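Local coordinates for GEO10716p1 (Drosophila melanogaster, PDB 7BTG), which probably removes phosphate groups from phosphoarginine in proteins, as an arginine phosphatase of the low-molecular-weight protein tyrosine phosphatase family, at residues A[3-8]-A[33-38]; A[81-86]-A[109-114]. The protein carries 1 engineered substitution. One frame throughout, in Å; residues are numbered along the deposited sequence.

Contact 1: A[3-8]-A[33-38]. Engineered in segment 3-8: S7 (natural residue Cys). With PO4 (phosphate ion), chain B.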
# COMPACT_ATOMS: atom_id res chain seq x y z
N VAL A 3 -3.84 4.32 -7.75
CA VAL A 3 -3.78 3.33 -6.68
C VAL A 3 -3.27 4.01 -5.41
O VAL A 3 -2.28 4.74 -5.46
CB VAL A 3 -2.89 2.13 -7.04
CG1 VAL A 3 -2.74 1.20 -5.83
CG2 VAL A 3 -3.47 1.37 -8.21
N LEU A 4 -3.95 3.74 -4.29
CA LEU A 4 -3.58 4.24 -2.97
C LEU A 4 -3.32 3.06 -2.04
O LEU A 4 -4.22 2.23 -1.83
CB LEU A 4 -4.69 5.12 -2.40
CG LEU A 4 -4.42 5.77 -1.04
CD1 LEU A 4 -3.36 6.85 -1.18
CD2 LEU A 4 -5.72 6.35 -0.47
N PHE A 5 -2.11 2.96 -1.49
CA PHE A 5 -1.81 1.95 -0.48
C PHE A 5 -2.04 2.54 0.91
O PHE A 5 -1.71 3.70 1.16
CB PHE A 5 -0.37 1.45 -0.61
CG PHE A 5 -0.11 0.63 -1.85
CD1 PHE A 5 -0.62 -0.64 -1.97
CD2 PHE A 5 0.67 1.13 -2.88
CE1 PHE A 5 -0.36 -1.41 -3.11
CE2 PHE A 5 0.94 0.36 -4.02
CZ PHE A 5 0.42 -0.91 -4.13
N VAL A 6 -2.61 1.74 1.81
CA VAL A 6 -2.99 2.24 3.13
C VAL A 6 -2.45 1.30 4.20
O VAL A 6 -2.66 0.09 4.15
CB VAL A 6 -4.50 2.41 3.27
CG1 VAL A 6 -4.87 2.78 4.73
CG2 VAL A 6 -4.95 3.52 2.34
N SER A 7 -1.72 1.88 5.16
CA SER A 7 -1.29 1.17 6.35
C SER A 7 -1.67 2.03 7.55
O SER A 7 -2.06 3.18 7.38
CB SER A 7 0.23 0.89 6.34
OG SER A 7 1.01 2.07 6.19
N ILE A 8 -1.56 1.48 8.76
CA ILE A 8 -2.03 2.27 9.89
C ILE A 8 -1.15 3.50 10.09
O ILE A 8 -1.65 4.62 10.24
CB ILE A 8 -2.17 1.41 11.17
CG1 ILE A 8 -2.90 2.23 12.23
CG2 ILE A 8 -0.83 0.94 11.73
CD1 ILE A 8 -3.35 1.43 13.40
N TRP A 33 -0.35 5.77 -14.99
CA TRP A 33 -0.45 5.25 -13.64
C TRP A 33 -0.06 6.31 -12.62
O TRP A 33 0.90 7.06 -12.82
CB TRP A 33 0.42 4.02 -13.45
CG TRP A 33 -0.21 2.76 -13.98
CD1 TRP A 33 -0.49 2.46 -15.28
CD2 TRP A 33 -0.65 1.64 -13.21
NE1 TRP A 33 -1.07 1.22 -15.38
CE2 TRP A 33 -1.17 0.69 -14.12
CE3 TRP A 33 -0.64 1.34 -11.85
CZ2 TRP A 33 -1.69 -0.53 -13.70
CZ3 TRP A 33 -1.15 0.12 -11.44
CH2 TRP A 33 -1.67 -0.79 -12.36
N TYR A 34 -0.80 6.34 -11.52
CA TYR A 34 -0.48 7.18 -10.38
C TYR A 34 -0.59 6.34 -9.11
O TYR A 34 -1.60 5.67 -8.88
CB TYR A 34 -1.40 8.39 -10.31
CG TYR A 34 -1.12 9.27 -9.13
CD1 TYR A 34 0.11 9.87 -8.98
CD2 TYR A 34 -2.09 9.48 -8.15
CE1 TYR A 34 0.38 10.67 -7.89
CE2 TYR A 34 -1.83 10.28 -7.07
CZ TYR A 34 -0.60 10.87 -6.94
OH TYR A 34 -0.32 11.68 -5.86
N VAL A 35 0.46 6.37 -8.30
CA VAL A 35 0.56 5.56 -7.10
C VAL A 35 0.87 6.49 -5.93
O VAL A 35 1.67 7.42 -6.07
CB VAL A 35 1.65 4.48 -7.25
CG1 VAL A 35 1.65 3.53 -6.06
CG2 VAL A 35 1.46 3.70 -8.54
N ASP A 36 0.23 6.25 -4.79
CA ASP A 36 0.38 7.10 -3.62
C ASP A 36 0.16 6.25 -2.38
O ASP A 36 -0.17 5.07 -2.46
CB ASP A 36 -0.58 8.30 -3.68
CG ASP A 36 -0.27 9.37 -2.64
OD1 ASP A 36 -1.17 10.17 -2.31
OD2 ASP A 36 0.88 9.39 -2.14
N SER A 37 0.32 6.86 -1.20
CA SER A 37 0.01 6.11 0.01
C SER A 37 -0.43 7.07 1.12
O SER A 37 -0.17 8.27 1.07
CB SER A 37 1.19 5.24 0.46
OG SER A 37 2.32 6.00 0.86
N ALA A 38 -1.15 6.51 2.09
CA ALA A 38 -1.74 7.29 3.16
C ALA A 38 -1.95 6.38 4.36
O ALA A 38 -1.77 5.16 4.27
CB ALA A 38 -3.04 7.95 2.70
P PO4 B . 2.83 0.96 8.92
O1 PO4 B . 2.99 2.26 8.14
O2 PO4 B . 3.80 0.95 10.07
O3 PO4 B . 3.13 -0.27 8.10
O4 PO4 B . 1.38 0.82 9.40

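Contact 2: A[81-86]-A[109-114]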
# COMPACT_ATOMS: atom_id res chain seq x y z
N TYR A 81 -8.10 1.92 -6.88
CA TYR A 81 -7.85 0.89 -5.89
C TYR A 81 -7.30 1.55 -4.65
O TYR A 81 -6.47 2.46 -4.75
CB TYR A 81 -6.87 -0.17 -6.42
CG TYR A 81 -7.52 -1.09 -7.41
CD1 TYR A 81 -8.07 -2.29 -6.99
CD2 TYR A 81 -7.64 -0.74 -8.76
CE1 TYR A 81 -8.71 -3.14 -7.88
CE2 TYR A 81 -8.26 -1.59 -9.68
CZ TYR A 81 -8.80 -2.79 -9.22
OH TYR A 81 -9.44 -3.67 -10.08
N ILE A 82 -7.79 1.14 -3.49
CA ILE A 82 -7.21 1.47 -2.19
C ILE A 82 -6.92 0.15 -1.49
O ILE A 82 -7.84 -0.64 -1.25
CB ILE A 82 -8.13 2.36 -1.35
CG1 ILE A 82 -8.41 3.68 -2.06
CG2 ILE A 82 -7.51 2.61 -0.02
CD1 ILE A 82 -9.39 4.56 -1.32
N PHE A 83 -5.65 -0.11 -1.23
CA PHE A 83 -5.20 -1.39 -0.70
C PHE A 83 -4.90 -1.26 0.78
O PHE A 83 -4.09 -0.42 1.18
CB PHE A 83 -3.96 -1.88 -1.45
CG PHE A 83 -4.26 -2.31 -2.87
CD1 PHE A 83 -5.14 -3.35 -3.11
CD2 PHE A 83 -3.66 -1.68 -3.94
CE1 PHE A 83 -5.44 -3.74 -4.39
CE2 PHE A 83 -3.94 -2.07 -5.23
CZ PHE A 83 -4.82 -3.11 -5.45
N ALA A 84 -5.56 -2.10 1.58
CA ALA A 84 -5.23 -2.29 2.98
C ALA A 84 -4.16 -3.36 3.15
O ALA A 84 -4.05 -4.29 2.35
CB ALA A 84 -6.49 -2.70 3.76
N MET A 85 -3.35 -3.23 4.20
CA MET A 85 -2.41 -4.29 4.55
C MET A 85 -3.03 -5.33 5.47
O MET A 85 -2.66 -6.51 5.40
CB MET A 85 -1.17 -3.69 5.22
CG MET A 85 -0.54 -2.60 4.42
SD MET A 85 0.20 -3.25 2.87
CE MET A 85 0.03 -1.79 1.85
N ASP A 86 -4.00 -4.88 6.28
CA ASP A 86 -4.59 -5.53 7.44
C ASP A 86 -6.10 -5.63 7.28
O ASP A 86 -6.73 -4.78 6.63
CB ASP A 86 -4.40 -4.70 8.74
CG ASP A 86 -3.10 -4.94 9.36
OD1 ASP A 86 -2.67 -6.11 9.28
OD2 ASP A 86 -2.52 -3.99 9.92
N GLN A 109 -9.54 -3.10 -1.06
CA GLN A 109 -9.23 -4.52 -1.00
C GLN A 109 -8.00 -4.76 -0.14
O GLN A 109 -7.11 -3.90 -0.02
CB GLN A 109 -9.00 -5.11 -2.42
CG GLN A 109 -10.17 -4.89 -3.40
CD GLN A 109 -9.85 -5.25 -4.86
OE1 GLN A 109 -8.69 -5.43 -5.23
NE2 GLN A 109 -10.88 -5.37 -5.67
N LEU A 110 -7.97 -5.94 0.47
CA LEU A 110 -6.77 -6.44 1.12
C LEU A 110 -5.71 -6.69 0.05
O LEU A 110 -5.94 -7.49 -0.87
CB LEU A 110 -7.12 -7.71 1.87
CG LEU A 110 -6.24 -8.28 2.96
CD1 LEU A 110 -6.17 -7.31 4.12
CD2 LEU A 110 -6.84 -9.59 3.39
N LEU A 111 -4.58 -5.99 0.13
CA LEU A 111 -3.56 -6.14 -0.91
C LEU A 111 -3.09 -7.58 -1.02
O LEU A 111 -2.89 -8.11 -2.12
CB LEU A 111 -2.37 -5.22 -0.63
CG LEU A 111 -1.10 -5.54 -1.44
CD1 LEU A 111 -1.33 -5.21 -2.90
CD2 LEU A 111 0.10 -4.77 -0.91
N GLY A 112 -2.90 -8.23 0.13
CA GLY A 112 -2.38 -9.59 0.18
C GLY A 112 -3.34 -10.63 -0.33
O GLY A 112 -2.92 -11.77 -0.51
N SER A 113 -4.60 -10.27 -0.60
CA SER A 113 -5.50 -11.23 -1.22
C SER A 113 -5.07 -11.58 -2.64
O SER A 113 -5.58 -12.55 -3.20
CB SER A 113 -6.95 -10.70 -1.22
OG SER A 113 -7.17 -9.72 -2.21
N TYR A 114 -4.15 -10.81 -3.23
CA TYR A 114 -3.62 -11.18 -4.54
C TYR A 114 -2.52 -12.21 -4.45
O TYR A 114 -2.14 -12.76 -5.49
CB TYR A 114 -3.12 -9.94 -5.28
CG TYR A 114 -4.25 -9.10 -5.78
CD1 TYR A 114 -4.81 -9.34 -7.02
CD2 TYR A 114 -4.79 -8.11 -4.99
CE1 TYR A 114 -5.88 -8.58 -7.47
CE2 TYR A 114 -5.86 -7.36 -5.42
CZ TYR A 114 -6.40 -7.59 -6.66
OH TYR A 114 -7.45 -6.83 -7.09
O HOH W 1 -2.65 -7.86 2.74

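Contact 1: A[3-8]-A[33-38]
The carbonyl oxygen F5 O is held by two consecutive residues of segment 33-38: the amide A38 N donates to it at 3.0 Å, while S37 CA lies 3.2 Å from it in a CA-H...O contact. D36 O is likewise engaged, accepting F5 N in a nearly straight bond (171° at the hydrogen) as L4 CA makes the accompanying C-H contact. V3 N donates to Y34 O at 2.8 Å and V3 O receives D36 N. V3 and F5 thus each bond to the two residues flanking their partners V35 and S37, the signature of parallel pairing, and the axes of these short strand segments are inclined by 21°. These are the two strands of a beta-alpha-beta unit whose connection includes helix 13-27. On one face, L4 CG stands anti to the backbone N (chi1 -177°), which carries CD1 across to S37 CA at 3.6 Å, near D36 CB and A38 CB. On the other face, V35 CG1 meets F5 CE2 at 3.8 Å, and V3 CG1 lies over one face of that ring, offset toward its rim. D36 OD1 forms a salt bridge with R69, while D36 OD2 accepts a weak bond from S37 N; S37 OG bonds to E18 and N10. Past a weak S7 N to A38 O bond the backbone enters the phosphate-binding P-loop. There OG of the engineered S7 (naturally cysteine) lies 2.8 Å from O1 of a phosphate ion, probably from the crystallisation liquor, and is hydrogen-bonded to S14 OG; I8 N is 3.1 Å from phosphate O4.

Contact 2: A[81-86]-A[109-114]
F83 reaches across to L111 from its first side-chain atom: F83 CB touches L111 CB at 3.8 Å. At F83 CG the neighbour becomes L111 CD1, which sits over one face of the ring in a CH-pi contact, 4.3 Å from the centroid and only 16° off the ring normal. F83 CD1 then passes Q109 O, which lies at the ring edge near its plane. Furthest out along this side, F83 CE1 meets both Q109 OE1 and Y114 CE2, the two side chains F83 and Y114 crossing at about a right angle. The torsion that sets this course puts CG anti to the carbonyl carbon (chi1 -70°). Outside the segments, F149 of helix 133-154 packs edge-to-face with the rings of Y81, F83 and Y114.

The backbone supplies the frame. Q109 N donates to I82 O, and A84 N returns a bond to Q109 O, so Q109 spans F83 in parallel register; L111 N closes the series on A84 O at 2.8 Å, almost straight at 177°. This is the edge of the sheet, where strand 107-110 completes a beta-alpha-beta unit with strand 81-84 and helix 87-99. A 3-10 turn follows at once, its S113 N and S113 OG both donating to L110 O, while a water links M85 O to G112 N. L110 CD1 rests on D86 C at 3.6 Å.

Beside the aromatic rings, Q109 OE1 accepts a hydrogen bond from Y114 OH at 2.6 Å and lies near the plane of the Y81 ring, 3.5 Å from Y81 CE1. The Y114 hydroxyl supplies a short hydrogen bond to this amide oxygen, and the weakly positive C-H edge of Y81 may add a small favourable electrostatic term.

How the contacts relate
Contacts 1 and 2 are in series along the chain, with centres about 10 Å apart, and share a seam where strands 2-7 and 81-84 run side by side in the four-stranded parallel sheet. F83 is central to that seam: F83 O lies 2.7 Å from V6 N and F83 N lies 2.8 Å from L4 O, both probable hydrogen bonds, and F83 CD2 packs 3.4 Å from F5 CE1. Contact 1 leads directly into the phosphate site. Contact 2 approaches it more remotely: the nearest atoms of the M85 side chain and this phosphate are about 6 Å apart, but D86 forms a salt bridge with R13, whose NE hydrogen-bonds the same phosphate.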